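Local coordinates for serine-rich secreted cell wall anchored (LPXTG-motif ) protein (Lactobacillus reuteri ATCC 53608, PDB 5NXK) that probably acts as a surface adhesin, using a beta-solenoid region to attach the gut bacterium to its host, at residues A[61-66]-A[72-77]; A[100-105]-A[111-116]; A[250-255]-A[289-294]; A[265-270]-A[281-286]. All coordinates share one frame; numbering follows the deposited sequence.

How the contacts relate
All four contacts lie in one beta-solenoid and join different faces of it. Contacts 1 and 2 come first along the chain. They touch, with centres 10 Å apart, because strands 71-77 and 97-102 are neighbours in the long parallel sheet. Contacts 3 and 4 lie near the C-terminal end, with centres 9 Å apart. Contact 4 falls within the chain span between the two segments of contact 3, and strands 261-267 and 289-295 pair in that same sheet. The two groups are well apart: the centres of contacts 1 and 4 are about 32 Å from each other. All four bring mainly apolar side chains together between faces of the solenoid.

Contact 1: A[61-66]-A[72-77]; sequences IILNNR and IDLTIE
Leu-63 and Ile-72 are the residues in register, with CA atoms 7.5 Å apart. Their strands, 61-63 and 72-77, run nearly antiparallel at 157°, and their axes come no closer than 10.0 Å. They share no hydrogen bond, because they belong to different parallel sheets of a beta-solenoid and face each other across its interior. Strand 61-63 ends one coil, and the chain then turns into strand 71-77, which opens the next.

The side chains bridge the gap. Leu-63 and Ile-72 cross obliquely, and both methyls of the leucine reach the CG2 branch of the isoleucine. CD2 of Leu-63 lies 3.9 Å from CG2 of Ile-72, and CD1 of Leu-63 lies 4.0 Å from the same atom. In Ile-72 this branch is anti to the backbone N, while CG1 stands beside the N (chi1 -70°). CG2 thus meets the methyls of Leu-63, while the CG1-CD1 arm runs by CB of Leu-63 to reach Asn-65. Further along, CG2 of Ile-61 packs on CD2 of Leu-74 at 4.2 Å.

A polar residue is buried beside this apolar contact. The amide nitrogen of Asn-65 donates a hydrogen bond to the carbonyl of Gly-39, while its backbone N bonds to Ser-94. Ile-36, one coil back, touches Ile-61 and Leu-63, and Ile-43, from the strand beside 71-77, touches Leu-74. The same amide nitrogen that binds Gly-39 also rests on the isoleucine arm: ND2 of Asn-65 is 3.4 Å from CD1 of Ile-72.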
loop_
_atom_site.group_PDB
_atom_site.type_symbol
_atom_site.label_atom_id
_atom_site.label_comp_id
_atom_site.label_asym_id
_atom_site.label_seq_id
_atom_site.Cartn_x
_atom_site.Cartn_y
_atom_site.Cartn_z
ATOM N N ILE A 61 -12.673 5.941 3.157
ATOM C CA ILE A 61 -12.817 5.477 4.529
ATOM C C ILE A 61 -11.640 5.987 5.349
ATOM O O ILE A 61 -10.487 5.788 4.971
ATOM C CB ILE A 61 -12.893 3.946 4.599
ATOM C CG1 ILE A 61 -14.137 3.463 3.862
ATOM C CG2 ILE A 61 -12.877 3.466 6.052
ATOM C CD1 ILE A 61 -14.257 1.964 3.768
ATOM N N ILE A 62 -11.931 6.653 6.462
ATOM C CA ILE A 62 -10.896 7.129 7.357
ATOM C C ILE A 62 -10.932 6.387 8.687
ATOM O O ILE A 62 -11.902 6.485 9.420
ATOM C CB ILE A 62 -11.039 8.629 7.635
ATOM C CG1 ILE A 62 -11.179 9.410 6.320
ATOM C CG2 ILE A 62 -9.879 9.120 8.509
ATOM C CD1 ILE A 62 -11.323 10.903 6.502
ATOM N N LEU A 63 -9.866 5.655 8.985
ATOM C CA LEU A 63 -9.688 4.994 10.277
ATOM C C LEU A 63 -9.072 6.039 11.190
ATOM O O LEU A 63 -8.037 6.621 10.859
ATOM C CB LEU A 63 -8.783 3.765 10.153
ATOM C CG LEU A 63 -9.137 2.771 9.033
ATOM C CD1 LEU A 63 -8.211 1.550 9.052
ATOM C CD2 LEU A 63 -10.596 2.341 9.098
ATOM N N ASN A 64 -9.714 6.325 12.315
ATOM C CA ASN A 64 -9.266 7.452 13.124
ATOM C C ASN A 64 -9.492 7.285 14.627
ATOM O O ASN A 64 -9.888 8.237 15.300
ATOM C CB ASN A 64 -9.951 8.730 12.621
ATOM C CG ASN A 64 -9.116 9.980 12.856
ATOM O OD1 ASN A 64 -8.020 9.923 13.421
ATOM N ND2 ASN A 64 -9.621 11.117 12.393
ATOM N N ASN A 65 -9.248 6.084 15.151
ATOM C CA ASN A 65 -9.300 5.885 16.601
ATOM C C ASN A 65 -8.324 6.822 17.286
ATOM O O ASN A 65 -7.205 7.034 16.811
ATOM C CB ASN A 65 -8.999 4.431 16.965
ATOM C CG ASN A 65 -10.211 3.539 16.809
ATOM O OD1 ASN A 65 -11.343 4.012 16.881
ATOM N ND2 ASN A 65 -9.987 2.246 16.606
ATOM N N ARG A 66 -8.738 7.370 18.421
ATOM C CA ARG A 66 -7.892 8.319 19.127
ATOM C C ARG A 66 -7.049 7.594 20.166
ATOM O O ARG A 66 -5.935 8.029 20.493
ATOM C CB ARG A 66 -8.755 9.415 19.756
ATOM C CG ARG A 66 -7.994 10.571 20.382
ATOM C CD ARG A 66 -8.833 11.275 21.410
ATOM N NE ARG A 66 -8.051 11.741 22.562
ATOM C CZ ARG A 66 -7.675 10.989 23.595
ATOM N NH1 ARG A 66 -7.940 9.700 23.576
ATOM N NH2 ARG A 66 -6.932 11.503 24.578
ATOM N N ILE A 72 -8.171 -1.527 14.613
ATOM C CA ILE A 72 -9.135 -1.742 13.524
ATOM C C ILE A 72 -8.591 -2.681 12.473
ATOM O O ILE A 72 -7.523 -2.447 11.910
ATOM C CB ILE A 72 -9.544 -0.433 12.819
ATOM C CG1 ILE A 72 -10.410 0.433 13.730
ATOM C CG2 ILE A 72 -10.352 -0.721 11.552
ATOM C CD1 ILE A 72 -10.518 1.862 13.239
ATOM N N ASP A 73 -9.332 -3.746 12.220
ATOM C CA ASP A 73 -9.025 -4.662 11.143
ATOM C C ASP A 73 -10.123 -4.509 10.081
ATOM O O ASP A 73 -11.291 -4.785 10.357
ATOM C CB ASP A 73 -8.941 -6.093 11.666
ATOM C CG ASP A 73 -8.094 -6.987 10.781
ATOM O OD1 ASP A 73 -8.558 -7.354 9.679
ATOM O OD2 ASP A 73 -6.961 -7.327 11.193
ATOM N N LEU A 74 -9.764 -3.993 8.906
ATOM C CA LEU A 74 -10.725 -3.753 7.820
ATOM C C LEU A 74 -10.381 -4.629 6.634
ATOM O O LEU A 74 -9.275 -4.542 6.113
ATOM C CB LEU A 74 -10.723 -2.281 7.398
ATOM C CG LEU A 74 -11.554 -1.916 6.160
ATOM C CD1 LEU A 74 -13.044 -2.198 6.371
ATOM C CD2 LEU A 74 -11.338 -0.459 5.795
ATOM N N THR A 75 -11.305 -5.487 6.222
ATOM C CA THR A 75 -11.116 -6.321 5.040
ATOM C C THR A 75 -12.114 -5.941 3.941
ATOM O O THR A 75 -13.300 -5.783 4.214
ATOM C CB THR A 75 -11.259 -7.814 5.420
ATOM O OG1 THR A 75 -10.214 -8.162 6.339
ATOM C CG2 THR A 75 -11.142 -8.704 4.222
ATOM N N ILE A 76 -11.630 -5.758 2.714
ATOM C CA ILE A 76 -12.500 -5.560 1.560
ATOM C C ILE A 76 -12.235 -6.670 0.547
ATOM O O ILE A 76 -11.075 -6.917 0.187
ATOM C CB ILE A 76 -12.285 -4.185 0.908
ATOM C CG1 ILE A 76 -12.487 -3.070 1.945
ATOM C CG2 ILE A 76 -13.224 -4.010 -0.276
ATOM C CD1 ILE A 76 -12.335 -1.659 1.395
ATOM N N GLU A 77 -13.283 -7.381 0.135
ATOM C CA GLU A 77 -13.138 -8.512 -0.785
ATOM C C GLU A 77 -13.948 -8.291 -2.041
ATOM O O GLU A 77 -15.068 -7.770 -1.971
ATOM C CB GLU A 77 -13.605 -9.815 -0.158
ATOM C CG GLU A 77 -13.194 -10.057 1.265
ATOM C CD GLU A 77 -13.618 -11.445 1.742
ATOM O OE1 GLU A 77 -13.087 -11.927 2.768
ATOM O OE2 GLU A 77 -14.503 -12.044 1.090
#

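Contact 2: A[100-105]-A[111-116]; sequences VTYKDV and TLVWSK
Tyr-102 has CG anti to its carbonyl carbon and beside the backbone N (chi1 -77°), which sends its ring across the solenoid interior toward Val-113. In Val-113 the branch anti to the carbonyl carbon is CG2, and this is the methyl that meets the ring. The two side chains point opposite ways and pass alongside each other. CG2 of Val-113 lies 3.8 Å from OH of Tyr-102 and 4.2 Å from its CE2, so it touches the phenol end of the ring.

Both segments belong to one coil. After strand 97-102 the chain turns a corner at 103 and 104, passes along 105-109, and strand 113-115 forms a third face. Phe-89 and Leu-132 pack against the tyrosine from adjoining coils.

The hydroxyl does not reach the far backbone directly, since OH of Tyr-102 and O of Leu-112 are 4.1 Å apart. A water spans them. It lies 2.7 Å from OH of Tyr-102, and it donates to O of Leu-112 at 2.9 Å. Tyr-102, Leu-112 and Val-113 are all buried. The contact thus combines apolar packing with one water bridge, in which a single water serves both a buried phenol and a buried carbonyl.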
loop_
_atom_site.group_PDB
_atom_site.type_symbol
_atom_site.label_atom_id
_atom_site.label_comp_id
_atom_site.label_asym_id
_atom_site.label_seq_id
_atom_site.Cartn_x
_atom_site.Cartn_y
_atom_site.Cartn_z
ATOM N N VAL A 100 -5.347 -3.209 7.083
ATOM C CA VAL A 100 -6.243 -3.225 5.935
ATOM C C VAL A 100 -5.880 -4.421 5.057
ATOM O O VAL A 100 -4.694 -4.684 4.763
ATOM C CB VAL A 100 -6.152 -1.919 5.104
ATOM C CG1 VAL A 100 -6.993 -2.028 3.835
ATOM C CG2 VAL A 100 -6.567 -0.697 5.946
ATOM N N THR A 101 -6.894 -5.163 4.646
ATOM C CA THR A 101 -6.698 -6.306 3.778
ATOM C C THR A 101 -7.540 -6.147 2.528
ATOM O O THR A 101 -8.754 -5.959 2.614
ATOM C CB THR A 101 -7.063 -7.614 4.501
ATOM O OG1 THR A 101 -6.188 -7.779 5.613
ATOM C CG2 THR A 101 -6.927 -8.822 3.569
ATOM N N TYR A 102 -6.888 -6.187 1.372
ATOM C CA TYR A 102 -7.577 -6.209 0.086
ATOM C C TYR A 102 -7.500 -7.615 -0.471
ATOM O O TYR A 102 -6.409 -8.127 -0.704
ATOM C CB TYR A 102 -6.942 -5.246 -0.919
ATOM C CG TYR A 102 -7.254 -3.773 -0.756
ATOM C CD1 TYR A 102 -8.118 -3.309 0.229
ATOM C CD2 TYR A 102 -6.666 -2.840 -1.608
ATOM C CE1 TYR A 102 -8.401 -1.941 0.350
ATOM C CE2 TYR A 102 -6.932 -1.491 -1.494
ATOM C CZ TYR A 102 -7.800 -1.047 -0.512
ATOM O OH TYR A 102 -8.043 0.301 -0.413
ATOM N N LYS A 103 -8.641 -8.249 -0.687
ATOM C CA LYS A 103 -8.640 -9.576 -1.277
ATOM C C LYS A 103 -9.450 -9.584 -2.576
ATOM O O LYS A 103 -10.616 -9.184 -2.581
ATOM C CB LYS A 103 -9.177 -10.597 -0.288
ATOM C CG LYS A 103 -9.336 -11.995 -0.877
ATOM C CD LYS A 103 -9.885 -12.970 0.168
ATOM C CE LYS A 103 -10.004 -14.399 -0.382
ATOM N NZ LYS A 103 -10.236 -15.378 0.732
ATOM N N ASP A 104 -8.823 -9.990 -3.679
ATOM C CA ASP A 104 -9.473 -9.956 -4.993
ATOM C C ASP A 104 -10.046 -8.572 -5.279
ATOM O O ASP A 104 -11.174 -8.417 -5.726
ATOM C CB ASP A 104 -10.561 -11.032 -5.084
ATOM C CG ASP A 104 -9.985 -12.440 -4.970
ATOM O OD1 ASP A 104 -8.907 -12.686 -5.550
ATOM O OD2 ASP A 104 -10.588 -13.297 -4.295
ATOM N N VAL A 105 -9.223 -7.565 -5.039
ATOM C CA VAL A 105 -9.625 -6.187 -5.226
ATOM C C VAL A 105 -8.965 -5.609 -6.473
ATOM O O VAL A 105 -7.825 -5.946 -6.793
ATOM C CB VAL A 105 -9.259 -5.348 -3.987
ATOM C CG1 VAL A 105 -9.175 -3.860 -4.315
ATOM C CG2 VAL A 105 -10.251 -5.618 -2.853
ATOM N N THR A 111 -2.953 8.266 -5.025
ATOM C CA THR A 111 -2.507 7.515 -3.849
ATOM C C THR A 111 -3.668 6.634 -3.409
ATOM O O THR A 111 -4.745 7.148 -3.135
ATOM C CB THR A 111 -2.074 8.452 -2.737
ATOM O OG1 THR A 111 -0.964 9.234 -3.210
ATOM C CG2 THR A 111 -1.670 7.663 -1.469
ATOM N N LEU A 112 -3.470 5.318 -3.359
ATOM C CA LEU A 112 -4.594 4.396 -3.126
ATOM C C LEU A 112 -4.835 4.075 -1.655
ATOM O O LEU A 112 -5.972 3.790 -1.249
ATOM C CB LEU A 112 -4.414 3.081 -3.889
ATOM C CG LEU A 112 -4.436 3.044 -5.427
ATOM C CD1 LEU A 112 -3.424 3.975 -6.066
ATOM C CD2 LEU A 112 -4.197 1.617 -5.885
ATOM N N VAL A 113 -3.769 4.084 -0.868
ATOM C CA VAL A 113 -3.857 3.832 0.579
ATOM C C VAL A 113 -2.851 4.732 1.266
ATOM O O VAL A 113 -1.719 4.868 0.794
ATOM C CB VAL A 113 -3.560 2.357 0.962
ATOM C CG1 VAL A 113 -3.678 2.162 2.484
ATOM C CG2 VAL A 113 -4.501 1.416 0.236
ATOM N N TRP A 114 -3.256 5.354 2.370
ATOM C CA TRP A 114 -2.353 6.276 3.054
ATOM C C TRP A 114 -2.420 5.987 4.556
ATOM O O TRP A 114 -3.401 5.439 5.021
ATOM C CB TRP A 114 -2.732 7.729 2.732
ATOM C CG TRP A 114 -1.832 8.793 3.290
ATOM C CD1 TRP A 114 -0.779 9.400 2.655
ATOM C CD2 TRP A 114 -1.916 9.398 4.587
ATOM N NE1 TRP A 114 -0.188 10.328 3.489
ATOM C CE2 TRP A 114 -0.879 10.353 4.675
ATOM C CE3 TRP A 114 -2.763 9.219 5.684
ATOM C CZ2 TRP A 114 -0.668 11.121 5.821
ATOM C CZ3 TRP A 114 -2.558 9.990 6.817
ATOM C CH2 TRP A 114 -1.520 10.926 6.877
ATOM N N SER A 115 -1.385 6.345 5.301
ATOM C CA SER A 115 -1.360 6.068 6.736
ATOM C C SER A 115 -0.565 7.103 7.499
ATOM O O SER A 115 0.299 7.782 6.933
ATOM C CB SER A 115 -0.770 4.673 6.988
ATOM O OG SER A 115 0.619 4.666 6.694
ATOM N N LYS A 116 -0.872 7.230 8.786
ATOM C CA LYS A 116 -0.032 7.970 9.715
ATOM C C LYS A 116 1.266 7.196 9.919
ATOM O O LYS A 116 1.244 5.975 10.076
ATOM C CB LYS A 116 -0.734 8.152 11.065
ATOM C CG LYS A 116 -1.656 9.360 11.180
ATOM C CD LYS A 116 -2.436 9.282 12.499
ATOM C CE LYS A 116 -3.386 10.457 12.685
ATOM N NZ LYS A 116 -2.861 11.720 12.117
HETATM O O HOH W 1 -7.399 1.709 -2.622
#

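Contact 3: A[250-255]-A[289-294]; sequences VRIIPQ and VANRID
Pro-254 presents the CD-CG side of its ring to Val-289, while two flat guanidinium groups lie away from this meeting point. On one face of the Arg-251 guanidinium sits CD1 of Ile-253, 3.5 Å from the plane and away from its middle. The Arg-292 group instead has CG of Asp-294 at its edge, in plane, with OD2 of Asp-294 tilted from that plane.

Across the contact, CG2 of Val-289 fits against CD of Pro-254 at 3.7 Å. Its other methyl turns to Ile-252: CG1 of Val-289 and CG2 of Ile-252 are 3.9 Å apart, and these two side chains cross at about a right angle. With CG1 of Val-289 anti to the backbone N (chi1 -175°), CG1 is directed at Ile-252 and CG2 lies chiefly against Pro-254. The side chain of Asn-291 lies beside the CD1 end of Ile-252.

The contact skips a coil of the beta-solenoid. Strand 248-252 closes one coil, strand 283-285 closes the next, and strand 289-295 begins the one after. Val-285 of the intervening strand touches both Ile-252 and Asn-291.

The charged groups have partners away from the interface. Arg-251 forms salt bridges with Asp-156 and Asp-248. Arg-292 grips Asp-294 side-on: NE of Arg-292 donates to OD2 of Asp-294 at 3.0 Å, and NH2 of Arg-292 reaches OD1 of Asp-294 at 3.1 Å. That OD1 also accepts from NE. The chemistry between the segments is therefore mainly apolar, with no hydrogen bond crossing. The charged side chains pair within their own segment or with Asp-156 and Asp-248, which probably balances their charge.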
loop_
_atom_site.group_PDB
_atom_site.type_symbol
_atom_site.label_atom_id
_atom_site.label_comp_id
_atom_site.label_asym_id
_atom_site.label_seq_id
_atom_site.Cartn_x
_atom_site.Cartn_y
_atom_site.Cartn_z
ATOM N N VAL A 250 14.445 -1.204 -5.225
ATOM C CA VAL A 250 14.276 -1.026 -3.779
ATOM C C VAL A 250 15.274 0.003 -3.291
ATOM O O VAL A 250 16.478 -0.098 -3.554
ATOM C CB VAL A 250 14.465 -2.329 -2.968
ATOM C CG1 VAL A 250 14.216 -2.061 -1.464
ATOM C CG2 VAL A 250 13.539 -3.423 -3.485
ATOM N N ARG A 251 14.768 1.002 -2.581
ATOM C CA ARG A 251 15.620 2.067 -2.089
ATOM C C ARG A 251 15.600 2.154 -0.569
ATOM O O ARG A 251 14.549 2.325 0.028
ATOM C CB ARG A 251 15.174 3.389 -2.684
ATOM C CG ARG A 251 15.909 4.621 -2.199
ATOM C CD ARG A 251 16.052 5.476 -3.441
ATOM N NE ARG A 251 16.503 6.826 -3.204
ATOM C CZ ARG A 251 17.236 7.518 -4.065
ATOM N NH1 ARG A 251 17.634 6.972 -5.215
ATOM N NH2 ARG A 251 17.589 8.758 -3.763
ATOM N N ILE A 252 16.774 2.018 0.044
ATOM C CA ILE A 252 16.908 2.195 1.480
ATOM C C ILE A 252 17.962 3.255 1.760
ATOM O O ILE A 252 19.147 2.954 1.889
ATOM C CB ILE A 252 17.285 0.899 2.182
ATOM C CG1 ILE A 252 16.394 -0.246 1.677
ATOM C CG2 ILE A 252 17.157 1.074 3.712
ATOM C CD1 ILE A 252 16.728 -1.590 2.263
ATOM N N ILE A 253 17.504 4.497 1.841
ATOM C CA ILE A 253 18.364 5.644 2.101
ATOM C C ILE A 253 17.675 6.510 3.152
ATOM O O ILE A 253 16.529 6.919 2.956
ATOM C CB ILE A 253 18.630 6.466 0.804
ATOM C CG1 ILE A 253 19.443 5.639 -0.208
ATOM C CG2 ILE A 253 19.380 7.751 1.125
ATOM C CD1 ILE A 253 19.704 6.382 -1.552
ATOM N N PRO A 254 18.346 6.758 4.287
ATOM C CA PRO A 254 17.684 7.515 5.362
ATOM C C PRO A 254 17.238 8.913 4.912
ATOM O O PRO A 254 17.929 9.557 4.119
ATOM C CB PRO A 254 18.754 7.599 6.451
ATOM C CG PRO A 254 19.664 6.397 6.192
ATOM C CD PRO A 254 19.674 6.249 4.686
ATOM N N GLN A 255 16.075 9.345 5.392
ATOM C CA GLN A 255 15.503 10.646 5.040
ATOM C C GLN A 255 16.302 11.814 5.626
ATOM O O GLN A 255 16.264 12.930 5.100
ATOM C CB GLN A 255 14.048 10.721 5.517
ATOM C CG GLN A 255 13.095 9.905 4.664
ATOM C CD GLN A 255 12.706 10.622 3.379
ATOM O OE1 GLN A 255 13.368 10.466 2.346
ATOM N NE2 GLN A 255 11.605 11.380 3.424
ATOM N N VAL A 289 22.976 2.796 7.085
ATOM C CA VAL A 289 22.120 1.616 7.106
ATOM C C VAL A 289 23.033 0.397 7.229
ATOM O O VAL A 289 23.936 0.218 6.413
ATOM C CB VAL A 289 21.270 1.488 5.803
ATOM C CG1 VAL A 289 20.279 0.301 5.881
ATOM C CG2 VAL A 289 20.537 2.776 5.499
ATOM N N ALA A 290 22.812 -0.445 8.235
ATOM C CA ALA A 290 23.499 -1.739 8.278
ATOM C C ALA A 290 22.656 -2.680 7.453
ATOM O O ALA A 290 21.526 -2.992 7.833
ATOM C CB ALA A 290 23.665 -2.259 9.716
ATOM N N ASN A 291 23.190 -3.108 6.313
ATOM C CA ASN A 291 22.382 -3.821 5.341
ATOM C C ASN A 291 22.897 -5.221 5.056
ATOM O O ASN A 291 24.098 -5.473 5.090
ATOM C CB ASN A 291 22.317 -3.034 4.033
ATOM C CG ASN A 291 21.139 -3.452 3.163
ATOM O OD1 ASN A 291 19.993 -3.206 3.512
ATOM N ND2 ASN A 291 21.420 -4.076 2.026
ATOM N N ARG A 292 21.976 -6.129 4.774
ATOM C CA ARG A 292 22.367 -7.459 4.358
ATOM C C ARG A 292 21.380 -7.958 3.322
ATOM O O ARG A 292 20.162 -7.860 3.510
ATOM C CB ARG A 292 22.441 -8.418 5.542
ATOM C CG ARG A 292 22.711 -9.856 5.127
ATOM C CD ARG A 292 22.853 -10.779 6.338
ATOM N NE ARG A 292 22.954 -12.180 5.935
ATOM C CZ ARG A 292 23.756 -13.080 6.495
ATOM N NH1 ARG A 292 24.526 -12.749 7.521
ATOM N NH2 ARG A 292 23.752 -14.333 6.056
ATOM N N ILE A 293 21.911 -8.480 2.220
ATOM C CA ILE A 293 21.072 -9.044 1.168
ATOM C C ILE A 293 21.450 -10.516 0.985
ATOM O O ILE A 293 22.609 -10.841 0.716
ATOM C CB ILE A 293 21.228 -8.291 -0.171
ATOM C CG1 ILE A 293 21.029 -6.788 0.025
ATOM C CG2 ILE A 293 20.222 -8.816 -1.191
ATOM C CD1 ILE A 293 21.338 -5.968 -1.223
ATOM N N ASP A 294 20.474 -11.397 1.158
ATOM C CA ASP A 294 20.691 -12.832 0.995
ATOM C C ASP A 294 20.027 -13.311 -0.280
ATOM O O ASP A 294 18.815 -13.203 -0.429
ATOM C CB ASP A 294 20.146 -13.615 2.197
ATOM C CG ASP A 294 20.983 -13.418 3.458
ATOM O OD1 ASP A 294 22.212 -13.629 3.412
ATOM O OD2 ASP A 294 20.414 -13.011 4.489
#

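Contact 4: A[265-270]-A[281-286]; sequences IELAKG and SNFRVA
Ile-265 and Phe-283 hold the nearest CA atoms of the two segments, 9.0 Å apart, and no hydrogen bond joins strand 265-267 to strand 283-285. The gap is filled chiefly by the Phe-283 ring.

Ile-265 covers one face of that ring. Its CD1 is 4.1 Å from the centroid of the Phe-283 ring and 22° off the ring normal, a CH-pi contact. The methyl sits nearer CD1 and CG of the ring than its centre, and CD1 of Ile-265 comes closest to CD1 of Phe-283 at 3.9 Å. The extended CG1-CD1 arm of Ile-265 (chi2 177°) carries the methyl over the ring. Its shorter branch reaches the far end: CG2 of Ile-265 lies 4.0 Å from CZ of Phe-283.

These strands are the first and third of one beta-solenoid coil. Between them the chain passes through strand 272-277, whose Leu-275 also touches the phenylalanine. Neighbouring coils add Val-250 and Ile-293 around the ring, while Phe-233 packs against Ile-265.

Leu-267 approaches differently, at the ring edge and near its plane. CD1 of Leu-267 lies 4.3 Å from CZ of Phe-283. The same leucine also touches Val-273 of strand 272-277, on the next face of the coil, and Phe-295 of strand 289-295, the neighbour of its own strand in the long parallel sheet.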
loop_
_atom_site.group_PDB
_atom_site.type_symbol
_atom_site.label_atom_id
_atom_site.label_comp_id
_atom_site.label_asym_id
_atom_site.label_seq_id
_atom_site.Cartn_x
_atom_site.Cartn_y
_atom_site.Cartn_z
ATOM N N ILE A 265 17.303 -7.743 3.018
ATOM C CA ILE A 265 16.610 -8.255 1.859
ATOM C C ILE A 265 16.908 -9.755 1.759
ATOM O O ILE A 265 18.063 -10.178 1.784
ATOM C CB ILE A 265 17.031 -7.511 0.599
ATOM C CG1 ILE A 265 16.733 -6.008 0.766
ATOM C CG2 ILE A 265 16.347 -8.099 -0.646
ATOM C CD1 ILE A 265 17.188 -5.163 -0.396
ATOM N N GLU A 266 15.856 -10.560 1.695
ATOM C CA GLU A 266 16.019 -12.005 1.707
ATOM C C GLU A 266 15.243 -12.596 0.547
ATOM O O GLU A 266 14.044 -12.393 0.437
ATOM C CB GLU A 266 15.536 -12.598 3.039
ATOM C CG GLU A 266 16.313 -12.088 4.274
ATOM C CD GLU A 266 15.813 -12.660 5.608
ATOM O OE1 GLU A 266 14.653 -12.378 5.987
ATOM O OE2 GLU A 266 16.581 -13.382 6.282
ATOM N N LEU A 267 15.937 -13.324 -0.317
ATOM C CA LEU A 267 15.322 -13.929 -1.492
ATOM C C LEU A 267 15.438 -15.440 -1.325
ATOM O O LEU A 267 16.519 -16.003 -1.473
ATOM C CB LEU A 267 16.008 -13.467 -2.780
ATOM C CG LEU A 267 16.136 -11.945 -2.994
ATOM C CD1 LEU A 267 16.661 -11.592 -4.380
ATOM C CD2 LEU A 267 14.809 -11.248 -2.756
ATOM N N ALA A 268 14.328 -16.101 -1.032
ATOM C CA ALA A 268 14.376 -17.487 -0.574
ATOM C C ALA A 268 14.616 -18.486 -1.696
ATOM O O ALA A 268 14.383 -18.191 -2.867
ATOM C CB ALA A 268 13.066 -17.840 0.162
ATOM N N LYS A 269 15.078 -19.681 -1.331
ATOM C CA LYS A 269 15.256 -20.755 -2.314
ATOM C C LYS A 269 13.945 -20.993 -3.077
ATOM O O LYS A 269 12.847 -20.917 -2.501
ATOM C CB LYS A 269 15.781 -22.039 -1.657
ATOM C CG LYS A 269 14.821 -22.738 -0.725
ATOM C CD LYS A 269 15.288 -24.171 -0.428
ATOM C CE LYS A 269 14.527 -24.769 0.757
ATOM N NZ LYS A 269 15.289 -24.592 2.029
ATOM N N GLY A 270 14.071 -21.239 -4.380
ATOM C CA GLY A 270 12.929 -21.455 -5.243
ATOM C C GLY A 270 12.318 -20.176 -5.789
ATOM O O GLY A 270 11.565 -20.218 -6.755
ATOM N N SER A 281 20.202 1.799 -9.160
ATOM C CA SER A 281 20.641 0.458 -8.780
ATOM C C SER A 281 19.399 -0.340 -8.466
ATOM O O SER A 281 18.429 0.215 -7.969
ATOM C CB SER A 281 21.568 0.489 -7.557
ATOM O OG SER A 281 22.608 1.437 -7.710
ATOM N N ASN A 282 19.405 -1.633 -8.758
ATOM C CA ASN A 282 18.237 -2.454 -8.450
ATOM C C ASN A 282 17.948 -2.450 -6.942
ATOM O O ASN A 282 16.817 -2.201 -6.516
ATOM C CB ASN A 282 18.448 -3.880 -8.958
ATOM C CG ASN A 282 18.796 -3.911 -10.438
ATOM O OD1 ASN A 282 19.968 -3.994 -10.811
ATOM N ND2 ASN A 282 17.787 -3.816 -11.282
ATOM N N PHE A 283 18.974 -2.721 -6.139
ATOM C CA PHE A 283 18.860 -2.559 -4.685
ATOM C C PHE A 283 19.780 -1.394 -4.320
ATOM O O PHE A 283 21.003 -1.509 -4.405
ATOM C CB PHE A 283 19.268 -3.835 -3.921
ATOM C CG PHE A 283 18.371 -5.030 -4.165
ATOM C CD1 PHE A 283 16.991 -4.894 -4.233
ATOM C CD2 PHE A 283 18.918 -6.302 -4.299
ATOM C CE1 PHE A 283 16.182 -6.007 -4.435
ATOM C CE2 PHE A 283 18.111 -7.416 -4.497
ATOM C CZ PHE A 283 16.750 -7.273 -4.568
ATOM N N ARG A 284 19.193 -0.263 -3.956
ATOM C CA ARG A 284 19.973 0.937 -3.685
ATOM C C ARG A 284 19.993 1.187 -2.196
ATOM O O ARG A 284 18.960 1.528 -1.613
ATOM C CB ARG A 284 19.381 2.155 -4.396
ATOM C CG ARG A 284 20.083 3.487 -4.099
ATOM C CD ARG A 284 21.529 3.517 -4.589
ATOM N NE ARG A 284 22.174 4.800 -4.292
ATOM C CZ ARG A 284 23.456 4.959 -3.972
ATOM N NH1 ARG A 284 24.282 3.916 -3.924
ATOM N NH2 ARG A 284 23.923 6.177 -3.721
ATOM N N VAL A 285 21.148 0.996 -1.575
ATOM C CA VAL A 285 21.265 1.219 -0.139
ATOM C C VAL A 285 22.443 2.143 0.137
ATOM O O VAL A 285 23.555 1.873 -0.301
ATOM C CB VAL A 285 21.434 -0.095 0.638
ATOM C CG1 VAL A 285 21.470 0.189 2.138
ATOM C CG2 VAL A 285 20.293 -1.064 0.309
ATOM N N ALA A 286 22.207 3.242 0.844
ATOM C CA ALA A 286 23.287 4.198 1.084
ATOM C C ALA A 286 23.041 4.944 2.388
ATOM O O ALA A 286 21.915 4.973 2.886
ATOM C CB ALA A 286 23.409 5.182 -0.094
#